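Local coordinates for protein peroxiredoxin (Clostridioides difficile, PDB 6TSB) that hydrolyses chitin through its GH18 chitinase domain, the part present here, and in full length also carries a peroxiredoxin domain that probably reduces peroxides, at the interface of chains A and B. Sequence-based numbering; all coordinates share one arbitrary frame. Chains: chain A/B, Peroxiredoxin.

Contacts 1 to 3 show the C-terminal part of each chain completing its partner's TIM barrel; contact 4 adds a strand pairing next to it. Measured between the centres of their C-alpha atoms, contacts 2 and 3 are about 11 Å apart; they share A:Tyr41 and follow consecutive stretches of chain B beside strand 37-43 of chain A. Contact 4 is about 15 Å from contact 3. Contact 1 lies about 44 Å from contact 3, in the other barrel, where chain A supplies strand 328-332 and helix 341-351. The two-fold symmetry repeats every contact. This swapped dimer may not be the form on the spore.

Contact 1: the interface of chains A and B. Residues chain A 314, 331, 337, 342-343, 346; chain B 40, 258, 260, 272.
Strand 328-332 and helix 341-351 of chain A form part of the TIM barrel of chain B, and A:Ser331 in that strand bridges in parallel to both B:Glu40 and B:Ile258. Packed between strand and helix is the ring of B:Phe260. A:Ser331 CB sits over the centre of one face, 3.3 Å from B:Phe260 CZ, and A:Leu342 CB covers the centre of the opposite face, 3.4 Å from B:Phe260 CZ. A flat, apolar ring suits this slot, since both faces meet carbon. Leucine suits the helix position because its branches reach a second ring: A:Leu342 CD2 lies above the face of B:Tyr272, offset toward the rim, and A:Leu342 CG is 3.6 Å from B:Tyr272 CD2. Further along the helix, A:Met346 runs past B:Ile258 in the opposite direction, its SD 4.0 Å from B:Ile258 CD1.

Polar groups gather near the edge of the ring. With OG between the backbone N and the carbonyl carbon (chi1 55°), small A:Ser331 turns its hydroxyl to B:Glu40 OE2, donating a 2.9 Å hydrogen bond from OG to the anti lone pair. A:Asp337 caps the helix start: OD1 accepts from A:Leu342 N on its syn side, and OD2 from A:Ala343 N above the carboxylate plane. Water 1, in plane at the edge of the B:Phe260 ring, joins the two carboxylates, which probably repel each other. It is 2.6 Å from A:Asp337 OD2. B:Glu40 OE2 is 2.7 Å from water 1.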
loop_
_atom_site.group_PDB
_atom_site.type_symbol
_atom_site.label_atom_id
_atom_site.label_comp_id
_atom_site.label_asym_id
_atom_site.label_seq_id
_atom_site.Cartn_x
_atom_site.Cartn_y
_atom_site.Cartn_z
ATOM N N ILE A 314 -11.143 5.628 4.493
ATOM C CA ILE A 314 -11.823 6.765 5.205
ATOM C C ILE A 314 -11.839 8.018 4.333
ATOM O O ILE A 314 -12.837 8.804 4.399
ATOM C CB ILE A 314 -11.170 7.091 6.561
ATOM C CG1 ILE A 314 -11.344 5.939 7.553
ATOM C CG2 ILE A 314 -11.687 8.411 7.124
ATOM C CD1 ILE A 314 -10.477 6.059 8.771
ATOM N N SER A 331 -17.905 7.621 13.806
ATOM C CA SER A 331 -17.158 6.364 14.070
ATOM C C SER A 331 -17.761 5.688 15.289
ATOM O O SER A 331 -18.340 6.374 16.143
ATOM C CB SER A 331 -15.683 6.590 14.320
ATOM O OG SER A 331 -15.480 7.516 15.378
ATOM N N ASP A 337 -9.455 3.605 19.145
ATOM C CA ASP A 337 -8.540 4.477 18.373
ATOM C C ASP A 337 -8.023 5.526 19.368
ATOM O O ASP A 337 -8.304 6.751 19.192
ATOM C CB ASP A 337 -9.290 5.036 17.147
ATOM C CG ASP A 337 -8.559 6.111 16.345
ATOM O OD1 ASP A 337 -7.449 5.829 15.849
ATOM O OD2 ASP A 337 -9.104 7.236 16.240
ATOM N N LEU A 342 -7.354 7.320 13.286
ATOM C CA LEU A 342 -8.542 7.235 12.398
ATOM C C LEU A 342 -9.389 8.502 12.546
ATOM O O LEU A 342 -9.765 9.051 11.530
ATOM C CB LEU A 342 -9.324 5.958 12.697
ATOM C CG LEU A 342 -8.537 4.678 12.470
ATOM C CD1 LEU A 342 -9.449 3.466 12.378
ATOM C CD2 LEU A 342 -7.640 4.791 11.241
ATOM N N ALA A 343 -9.604 8.978 13.765
ATOM C CA ALA A 343 -10.421 10.167 14.058
ATOM C C ALA A 343 -9.913 11.350 13.226
ATOM O O ALA A 343 -10.745 12.071 12.637
ATOM C CB ALA A 343 -10.390 10.458 15.538
ATOM N N MET A 346 -10.668 10.910 9.515
ATOM C CA MET A 346 -12.126 11.135 9.364
ATOM C C MET A 346 -12.432 12.641 9.488
ATOM O O MET A 346 -13.192 13.174 8.652
ATOM C CB MET A 346 -12.889 10.309 10.405
ATOM C CG MET A 346 -14.373 10.444 10.289
ATOM S SD MET A 346 -15.238 9.334 11.409
ATOM C CE MET A 346 -15.101 10.330 12.893
ATOM N N GLU B 40 -18.225 11.003 17.009
ATOM C CA GLU B 40 -17.912 9.641 17.488
ATOM C C GLU B 40 -18.858 9.235 18.610
ATOM O O GLU B 40 -19.227 10.091 19.440
ATOM C CB GLU B 40 -16.480 9.532 18.001
ATOM C CG GLU B 40 -15.451 10.051 17.024
ATOM C CD GLU B 40 -14.001 9.824 17.433
ATOM O OE1 GLU B 40 -13.409 10.756 18.045
ATOM O OE2 GLU B 40 -13.475 8.729 17.141
ATOM N N ILE B 258 -18.440 4.707 10.175
ATOM C CA ILE B 258 -17.163 3.987 9.893
ATOM C C ILE B 258 -16.761 3.204 11.138
ATOM O O ILE B 258 -16.681 3.775 12.227
ATOM C CB ILE B 258 -16.082 4.999 9.492
ATOM C CG1 ILE B 258 -16.589 5.907 8.365
ATOM C CG2 ILE B 258 -14.772 4.298 9.132
ATOM C CD1 ILE B 258 -15.722 7.102 8.118
ATOM N N PHE B 260 -14.005 1.638 13.626
ATOM C CA PHE B 260 -12.602 1.829 14.067
ATOM C C PHE B 260 -12.143 0.517 14.674
ATOM O O PHE B 260 -11.320 0.504 15.574
ATOM C CB PHE B 260 -12.485 2.991 15.045
ATOM C CG PHE B 260 -12.519 4.352 14.410
ATOM C CD1 PHE B 260 -12.769 4.524 13.060
ATOM C CD2 PHE B 260 -12.331 5.483 15.177
ATOM C CE1 PHE B 260 -12.793 5.802 12.505
ATOM C CE2 PHE B 260 -12.348 6.755 14.626
ATOM C CZ PHE B 260 -12.574 6.911 13.284
ATOM N N TYR B 272 -8.749 -0.856 16.255
ATOM C CA TYR B 272 -7.661 -0.326 15.409
ATOM C C TYR B 272 -6.347 -0.417 16.201
ATOM O O TYR B 272 -5.383 -0.960 15.662
ATOM C CB TYR B 272 -7.931 1.092 14.928
ATOM C CG TYR B 272 -6.834 1.584 14.034
ATOM C CD1 TYR B 272 -6.476 0.865 12.900
ATOM C CD2 TYR B 272 -6.136 2.742 14.326
ATOM C CE1 TYR B 272 -5.462 1.299 12.061
ATOM C CE2 TYR B 272 -5.137 3.206 13.481
ATOM C CZ TYR B 272 -4.792 2.481 12.346
ATOM O OH TYR B 272 -3.804 2.937 11.508
HETATM O O HOH W 1 -10.973 8.067 17.901
#

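Contact 2: the interface of chains A and B. Residues chain A 40-43, 45, 49; chain B 333-335, 340.
The carboxylate of A:Glu40 carries B:Ser334 over one of its faces, with A:Glu40 CD 3.8 Å from B:Ser334 CB. The other flat groups are the peptide carbonyls of strand 37-43, read by the turn that follows the exchanged strand of chain B. B:Ser334 N donates to A:Tyr41 O over 3.1 Å, with a C=O...N angle of 170°, nearly along the C=O axis. The next residue, B:Thr335, reaches with OG1 the carbonyl two residues further along the strand, A:Leu43 O, at 2.9 Å, from well above the carbonyl plane, 58° out of it and not on a lone pair.

Just before them, B:Thr333, which follows a cis peptide bond, holds OG1 anti to its backbone N (chi1 171°), pointing the hydroxyl at the strand, where B:Thr333 OG1 accepts from A:Leu43 N at 3.2 Å. Its closer approach to A:Tyr41 O is too short to trust. Threonine and serine fit this turn because short hydroxyl side chains can stand in for backbone groups where regular strand pairing ends. The small B:Ser334 side chain also fits between the carboxylate and two valines: A:Val42 and A:Val49 border it with methyls, branched side chains that make a compact apolar wall. A:Val49 CG2 stands 3.7 Å from B:Ser334 OG.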
loop_
_atom_site.group_PDB
_atom_site.type_symbol
_atom_site.label_atom_id
_atom_site.label_comp_id
_atom_site.label_asym_id
_atom_site.label_seq_id
_atom_site.Cartn_x
_atom_site.Cartn_y
_atom_site.Cartn_z
ATOM N N GLU A 40 19.613 -12.647 -14.068
ATOM C CA GLU A 40 20.154 -12.294 -12.739
ATOM C C GLU A 40 21.655 -12.547 -12.685
ATOM O O GLU A 40 22.132 -13.531 -13.284
ATOM C CB GLU A 40 19.490 -13.096 -11.624
ATOM C CG GLU A 40 17.981 -13.046 -11.664
ATOM C CD GLU A 40 17.281 -13.707 -10.484
ATOM O OE1 GLU A 40 16.917 -14.910 -10.613
ATOM O OE2 GLU A 40 17.104 -13.027 -9.452
ATOM N N TYR A 41 22.332 -11.635 -11.993
ATOM C CA TYR A 41 23.657 -11.816 -11.365
ATOM C C TYR A 41 23.425 -12.790 -10.206
ATOM O O TYR A 41 22.469 -12.621 -9.425
ATOM C CB TYR A 41 24.301 -10.474 -10.948
ATOM C CG TYR A 41 24.855 -9.665 -12.104
ATOM C CD1 TYR A 41 24.030 -8.890 -12.910
ATOM C CD2 TYR A 41 26.196 -9.714 -12.451
ATOM C CE1 TYR A 41 24.520 -8.180 -14.000
ATOM C CE2 TYR A 41 26.703 -8.998 -13.527
ATOM C CZ TYR A 41 25.870 -8.214 -14.303
ATOM O OH TYR A 41 26.354 -7.526 -15.377
ATOM N N VAL A 42 24.288 -13.797 -10.127
ATOM C CA VAL A 42 24.279 -14.836 -9.067
ATOM C C VAL A 42 25.593 -14.716 -8.301
ATOM O O VAL A 42 26.613 -15.184 -8.834
ATOM C CB VAL A 42 24.124 -16.217 -9.720
ATOM C CG1 VAL A 42 23.905 -17.272 -8.665
ATOM C CG2 VAL A 42 23.017 -16.226 -10.749
ATOM N N LEU A 43 25.584 -14.029 -7.161
ATOM C CA LEU A 43 26.753 -13.880 -6.245
ATOM C C LEU A 43 26.645 -14.865 -5.073
ATOM O O LEU A 43 25.839 -14.617 -4.147
ATOM C CB LEU A 43 26.786 -12.446 -5.715
ATOM C CG LEU A 43 27.945 -12.127 -4.780
ATOM C CD1 LEU A 43 29.283 -12.342 -5.490
ATOM C CD2 LEU A 43 27.817 -10.714 -4.201
ATOM N N ASN A 45 26.183 -18.873 -3.406
ATOM C CA ASN A 45 25.618 -20.232 -3.634
ATOM C C ASN A 45 24.392 -20.169 -4.542
ATOM O O ASN A 45 23.363 -19.626 -4.157
ATOM C CB ASN A 45 25.213 -20.882 -2.309
ATOM C CG ASN A 45 24.850 -22.335 -2.505
ATOM O OD1 ASN A 45 23.964 -22.675 -3.300
ATOM N ND2 ASN A 45 25.582 -23.179 -1.800
ATOM N N VAL A 49 18.418 -20.441 -7.501
ATOM C CA VAL A 49 18.115 -19.924 -8.857
ATOM C C VAL A 49 17.054 -20.819 -9.509
ATOM O O VAL A 49 17.226 -22.047 -9.472
ATOM C CB VAL A 49 19.405 -19.832 -9.687
ATOM C CG1 VAL A 49 19.117 -19.580 -11.151
ATOM C CG2 VAL A 49 20.317 -18.754 -9.118
ATOM N N THR B 333 20.867 -9.249 -6.574
ATOM C CA THR B 333 21.296 -10.507 -7.166
ATOM C C THR B 333 20.347 -11.607 -6.640
ATOM O O THR B 333 19.791 -11.397 -5.565
ATOM C CB THR B 333 22.762 -10.757 -6.777
ATOM O OG1 THR B 333 23.089 -12.089 -7.180
ATOM C CG2 THR B 333 23.036 -10.538 -5.299
ATOM N N SER B 334 20.147 -12.725 -7.348
ATOM C CA SER B 334 19.286 -13.873 -6.925
ATOM C C SER B 334 19.489 -14.260 -5.447
ATOM O O SER B 334 18.499 -14.596 -4.784
ATOM C CB SER B 334 19.539 -15.049 -7.794
ATOM O OG SER B 334 20.907 -15.376 -7.685
ATOM N N THR B 335 20.719 -14.189 -4.949
ATOM C CA THR B 335 21.151 -14.568 -3.572
ATOM C C THR B 335 20.466 -13.726 -2.498
ATOM O O THR B 335 20.507 -14.130 -1.320
ATOM C CB THR B 335 22.668 -14.408 -3.452
ATOM O OG1 THR B 335 23.117 -15.549 -4.176
ATOM C CG2 THR B 335 23.217 -14.380 -2.038
ATOM N N ASN B 340 12.683 -16.220 -4.511
ATOM C CA ASN B 340 12.389 -15.870 -5.934
ATOM C C ASN B 340 11.091 -15.063 -6.039
ATOM O O ASN B 340 10.391 -15.190 -7.047
ATOM C CB ASN B 340 12.352 -17.111 -6.832
ATOM C CG ASN B 340 13.724 -17.736 -6.965
ATOM O OD1 ASN B 340 14.731 -17.079 -6.721
ATOM N ND2 ASN B 340 13.765 -18.998 -7.342
#

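Contact 3: the interface of chains A and B. Residues chain A 39, 41, 203-205, 207, 257; chain B 330-332.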
loop_
_atom_site.group_PDB
_atom_site.type_symbol
_atom_site.label_atom_id
_atom_site.label_comp_id
_atom_site.label_asym_id
_atom_site.label_seq_id
_atom_site.Cartn_x
_atom_site.Cartn_y
_atom_site.Cartn_z
ATOM N N ALA A 39 17.342 -11.650 -16.734
ATOM C CA ALA A 39 18.622 -12.182 -16.247
ATOM C C ALA A 39 18.793 -11.848 -14.773
ATOM O O ALA A 39 18.186 -10.859 -14.335
ATOM C CB ALA A 39 19.744 -11.602 -17.066
ATOM N N TYR A 41 22.332 -11.635 -11.993
ATOM C CA TYR A 41 23.657 -11.816 -11.365
ATOM C C TYR A 41 23.425 -12.790 -10.206
ATOM O O TYR A 41 22.469 -12.621 -9.425
ATOM C CB TYR A 41 24.301 -10.474 -10.948
ATOM C CG TYR A 41 24.855 -9.665 -12.104
ATOM C CD1 TYR A 41 24.030 -8.890 -12.910
ATOM C CD2 TYR A 41 26.196 -9.714 -12.451
ATOM C CE1 TYR A 41 24.520 -8.180 -14.000
ATOM C CE2 TYR A 41 26.703 -8.998 -13.527
ATOM C CZ TYR A 41 25.870 -8.214 -14.303
ATOM O OH TYR A 41 26.354 -7.526 -15.377
ATOM N N ASN A 203 24.762 -3.456 -19.448
ATOM C CA ASN A 203 24.035 -3.838 -18.218
ATOM C C ASN A 203 24.015 -2.589 -17.346
ATOM O O ASN A 203 24.999 -2.330 -16.564
ATOM C CB ASN A 203 24.635 -5.072 -17.521
ATOM C CG ASN A 203 24.581 -6.339 -18.363
ATOM O OD1 ASN A 203 24.038 -6.331 -19.484
ATOM N ND2 ASN A 203 25.185 -7.411 -17.854
ATOM N N LEU A 204 22.940 -1.818 -17.501
ATOM C CA LEU A 204 22.798 -0.520 -16.818
ATOM C C LEU A 204 22.565 -0.798 -15.341
ATOM O O LEU A 204 21.483 -1.270 -14.995
ATOM C CB LEU A 204 21.663 0.290 -17.465
ATOM C CG LEU A 204 21.167 1.490 -16.655
ATOM C CD1 LEU A 204 22.297 2.424 -16.292
ATOM C CD2 LEU A 204 20.084 2.236 -17.414
ATOM N N MET A 205 23.515 -0.415 -14.511
ATOM C CA MET A 205 23.441 -0.557 -13.034
ATOM C C MET A 205 22.721 0.655 -12.454
ATOM O O MET A 205 23.355 1.537 -11.847
ATOM C CB MET A 205 24.831 -0.743 -12.433
ATOM C CG MET A 205 25.420 -2.098 -12.876
ATOM S SD MET A 205 26.989 -2.533 -12.100
ATOM C CE MET A 205 27.946 -1.040 -12.423
ATOM N N TYR A 207 21.054 1.648 -9.961
ATOM C CA TYR A 207 20.850 1.516 -8.495
ATOM C C TYR A 207 22.079 2.057 -7.781
ATOM O O TYR A 207 22.954 2.607 -8.451
ATOM C CB TYR A 207 20.527 0.077 -8.086
ATOM C CG TYR A 207 21.394 -0.990 -8.701
ATOM C CD1 TYR A 207 22.659 -1.276 -8.201
ATOM C CD2 TYR A 207 20.940 -1.727 -9.788
ATOM C CE1 TYR A 207 23.447 -2.269 -8.764
ATOM C CE2 TYR A 207 21.727 -2.704 -10.368
ATOM C CZ TYR A 207 22.985 -2.968 -9.862
ATOM O OH TYR A 207 23.746 -3.914 -10.469
ATOM N N GLY A 257 18.720 -2.596 -14.791
ATOM C CA GLY A 257 19.142 -3.277 -13.560
ATOM C C GLY A 257 18.257 -2.870 -12.408
ATOM O O GLY A 257 18.085 -1.642 -12.210
ATOM N N PHE B 330 17.425 -7.175 -15.530
ATOM C CA PHE B 330 18.347 -8.028 -14.760
ATOM C C PHE B 330 18.249 -7.548 -13.327
ATOM O O PHE B 330 17.894 -6.384 -13.139
ATOM C CB PHE B 330 19.790 -7.954 -15.291
ATOM C CG PHE B 330 20.629 -6.748 -14.906
ATOM C CD1 PHE B 330 21.240 -6.668 -13.664
ATOM C CD2 PHE B 330 20.825 -5.688 -15.802
ATOM C CE1 PHE B 330 22.046 -5.592 -13.321
ATOM C CE2 PHE B 330 21.618 -4.600 -15.462
ATOM C CZ PHE B 330 22.224 -4.547 -14.218
ATOM N N SER B 331 18.579 -8.419 -12.379
ATOM C CA SER B 331 18.642 -8.122 -10.924
ATOM C C SER B 331 20.053 -8.401 -10.434
ATOM O O SER B 331 20.753 -9.231 -11.031
ATOM C CB SER B 331 17.672 -8.945 -10.106
ATOM O OG SER B 331 17.860 -10.335 -10.335
ATOM N N TRP B 332 20.426 -7.624 -9.429
ATOM C CA TRP B 332 21.545 -7.821 -8.491
ATOM C C TRP B 332 20.906 -8.023 -7.121
ATOM O O TRP B 332 20.404 -7.049 -6.568
ATOM C CB TRP B 332 22.473 -6.595 -8.485
ATOM C CG TRP B 332 23.601 -6.799 -7.532
ATOM C CD1 TRP B 332 23.644 -6.510 -6.198
ATOM C CD2 TRP B 332 24.823 -7.481 -7.834
ATOM N NE1 TRP B 332 24.838 -6.914 -5.664
ATOM C CE2 TRP B 332 25.580 -7.512 -6.646
ATOM C CE3 TRP B 332 25.351 -8.036 -9.000
ATOM C CZ2 TRP B 332 26.843 -8.093 -6.593
ATOM C CZ3 TRP B 332 26.598 -8.613 -8.944
ATOM C CH2 TRP B 332 27.327 -8.636 -7.757
#
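This is a strand-swapped interface: strand 328-332 of chain B lies between strands 37-43 and 254-259 of chain A, parallel to both, and so closes the barrel of chain A while tying the dimer together. B:Ser331 pairs through its backbone with the first of these, giving its N-H to A:Ala39 O and taking that of A:Tyr41 at its carbonyl, with 3.0 Å from A:Tyr41 N to B:Ser331 O.

B:Phe330 points into the barrel. Its CG stands between backbone N and carbonyl carbon (chi1 79°), a position that lays one ring face on A:Gly257, whose CA is 3.4 Å from B:Phe330 CE2, above the rim; glycine has no side chain to hold ring and strand apart. A:Tyr207 OH is in plane at the edge of the phenyl ring. A:Tyr41 meets the same ring edge-to-face, the planes 63° apart, and its phenol oxygen is fixed by A:Asn203, which donates from ND2 to A:Tyr41 OH over 2.7 Å in an almost straight bond (172° at H).

In B:Trp332, CG is anti to the backbone N, and the indole's six-membered ring turns its edge to A:Tyr41, whose CD2 lies in plane there; the side chains cross at about a right angle, B:Trp332 CE3 3.3 Å from A:Tyr41 CB. A:Tyr207 belongs to the GH18 MXYD motif, and a tryptophan at the end of this strand typically floors the sugar-binding cleft, so the swap probably builds each substrate-binding site from both chains.

Contact 4: the interface of chains A and B. Residues chain A 220-223, 262-263; chain B 295, 304, 307-309.
Several groups grip B:Ser307 OG, to which A:Gln222 N donates over 3.0 Å (167° at H). Water 2 (2.6 Å) and water 3 (3.0 Å) also reach B:Ser307 OG. Its place anti to the backbone N (chi1 -179°) carries the hydroxyl off strand 303-307 toward the loop of chain A. Serine is suited to this, being small enough to sit against backbone and polar enough to bind it. The waters extend the grip, water 2 to A:His221 ND1 and water 3 to A:Ala223 N.

The backbone of B:Ser307 pairs antiparallel with A:Arg263 on strand 261-264. A:Arg263 N approaches B:Ser307 O at 2.8 Å in the carbonyl plane, and B:Ser307 N returns a bond to A:Arg263 O.

Apolar groups hold the imidazole of A:His221 from both sides. B:Val295 CG2, one methyl of the branched valine, lies over the centre of one face, 3.5 Å from A:His221 ND1. Toward the opposite face comes the edge of the B:Phe304 ring, with A:His221 CE1 in its plane, 3.7 Å from B:Phe304 CE2, and ring planes 66° apart. A:Lys220 CA lies above one face of the phenyl ring, toward its rim. These contacts join the small beta regions of the two chains, probably bracing the swapped dimer.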
loop_
_atom_site.group_PDB
_atom_site.type_symbol
_atom_site.label_atom_id
_atom_site.label_comp_id
_atom_site.label_asym_id
_atom_site.label_seq_id
_atom_site.Cartn_x
_atom_site.Cartn_y
_atom_site.Cartn_z
ATOM N N LYS A 220 17.810 9.349 0.643
ATOM C CA LYS A 220 17.082 9.555 -0.630
ATOM C C LYS A 220 16.914 8.178 -1.279
ATOM O O LYS A 220 17.435 7.200 -0.692
ATOM C CB LYS A 220 17.858 10.527 -1.523
ATOM C CG LYS A 220 18.371 11.801 -0.859
ATOM C CD LYS A 220 17.292 12.725 -0.329
ATOM C CE LYS A 220 17.508 14.181 -0.692
ATOM N NZ LYS A 220 16.740 14.545 -1.905
ATOM N N HIS A 221 16.239 8.108 -2.432
ATOM C CA HIS A 221 16.098 6.874 -3.250
ATOM C C HIS A 221 17.430 6.502 -3.906
ATOM O O HIS A 221 18.182 7.423 -4.345
ATOM C CB HIS A 221 15.055 7.017 -4.357
ATOM C CG HIS A 221 13.738 7.488 -3.864
ATOM N ND1 HIS A 221 13.057 6.824 -2.872
ATOM C CD2 HIS A 221 12.976 8.541 -4.230
ATOM C CE1 HIS A 221 11.921 7.443 -2.645
ATOM N NE2 HIS A 221 11.843 8.499 -3.475
ATOM N N GLN A 222 17.671 5.189 -3.980
ATOM C CA GLN A 222 18.871 4.544 -4.575
ATOM C C GLN A 222 18.606 4.222 -6.054
ATOM O O GLN A 222 19.607 4.131 -6.775
ATOM C CB GLN A 222 19.262 3.287 -3.785
ATOM C CG GLN A 222 18.382 2.062 -4.051
ATOM C CD GLN A 222 19.147 0.755 -3.967
ATOM O OE1 GLN A 222 20.307 0.669 -4.356
ATOM N NE2 GLN A 222 18.502 -0.298 -3.485
ATOM N N ALA A 223 17.339 4.041 -6.470
ATOM C CA ALA A 223 16.931 3.529 -7.808
ATOM C C ALA A 223 15.616 4.181 -8.315
ATOM O O ALA A 223 14.817 3.509 -9.032
ATOM C CB ALA A 223 16.812 2.029 -7.750
ATOM N N GLY A 262 17.765 -3.356 -0.289
ATOM C CA GLY A 262 17.453 -1.989 0.150
ATOM C C GLY A 262 18.715 -1.285 0.572
ATOM O O GLY A 262 19.620 -1.979 1.029
ATOM N N ARG A 263 18.778 0.037 0.396
ATOM C CA ARG A 263 19.919 0.864 0.854
ATOM C C ARG A 263 19.384 2.112 1.558
ATOM O O ARG A 263 18.307 2.575 1.177
ATOM C CB ARG A 263 20.823 1.237 -0.322
ATOM C CG ARG A 263 21.865 2.302 0.000
ATOM C CD ARG A 263 22.793 2.669 -1.152
ATOM N NE ARG A 263 23.604 1.564 -1.653
ATOM C CZ ARG A 263 24.714 1.101 -1.074
ATOM N NH1 ARG A 263 25.171 1.636 0.049
ATOM N NH2 ARG A 263 25.361 0.089 -1.620
ATOM N N VAL B 295 8.888 4.633 -6.860
ATOM C CA VAL B 295 9.602 3.606 -6.044
ATOM C C VAL B 295 9.106 3.604 -4.593
ATOM O O VAL B 295 8.756 4.654 -4.050
ATOM C CB VAL B 295 11.122 3.836 -6.069
ATOM C CG1 VAL B 295 11.676 3.529 -7.446
ATOM C CG2 VAL B 295 11.521 5.233 -5.597
ATOM N N PHE B 304 13.140 9.152 6.712
ATOM C CA PHE B 304 13.352 8.201 5.587
ATOM C C PHE B 304 14.441 7.197 6.013
ATOM O O PHE B 304 15.538 7.637 6.459
ATOM C CB PHE B 304 13.703 9.002 4.327
ATOM C CG PHE B 304 13.915 8.214 3.056
ATOM C CD1 PHE B 304 15.049 7.431 2.872
ATOM C CD2 PHE B 304 13.011 8.306 2.014
ATOM C CE1 PHE B 304 15.251 6.733 1.692
ATOM C CE2 PHE B 304 13.211 7.597 0.839
ATOM C CZ PHE B 304 14.327 6.807 0.679
ATOM N N SER B 307 15.363 2.502 1.069
ATOM C CA SER B 307 15.036 2.543 -0.381
ATOM C C SER B 307 15.215 1.145 -0.992
ATOM O O SER B 307 16.317 0.592 -0.917
ATOM C CB SER B 307 15.903 3.557 -1.098
ATOM O OG SER B 307 15.591 3.634 -2.490
ATOM N N TYR B 308 14.186 0.603 -1.617
ATOM C CA TYR B 308 14.245 -0.727 -2.268
ATOM C C TYR B 308 13.273 -0.712 -3.444
ATOM O O TYR B 308 12.755 0.373 -3.742
ATOM C CB TYR B 308 13.983 -1.834 -1.244
ATOM C CG TYR B 308 12.603 -1.883 -0.637
ATOM C CD1 TYR B 308 12.195 -0.934 0.288
ATOM C CD2 TYR B 308 11.717 -2.903 -0.950
ATOM C CE1 TYR B 308 10.924 -0.968 0.853
ATOM C CE2 TYR B 308 10.454 -2.967 -0.380
ATOM C CZ TYR B 308 10.054 -1.993 0.524
ATOM O OH TYR B 308 8.809 -2.027 1.081
ATOM N N ASP B 309 13.111 -1.862 -4.099
ATOM C CA ASP B 309 12.095 -2.158 -5.139
ATOM C C ASP B 309 11.173 -3.304 -4.650
ATOM O O ASP B 309 11.665 -4.363 -4.143
ATOM C CB ASP B 309 12.782 -2.483 -6.472
ATOM C CG ASP B 309 13.333 -1.258 -7.197
ATOM O OD1 ASP B 309 14.285 -0.612 -6.673
ATOM O OD2 ASP B 309 12.779 -0.930 -8.268
HETATM O O HOH W 2 13.137 4.075 -3.030
HETATM O O HOH W 3 14.816 3.592 -5.354
#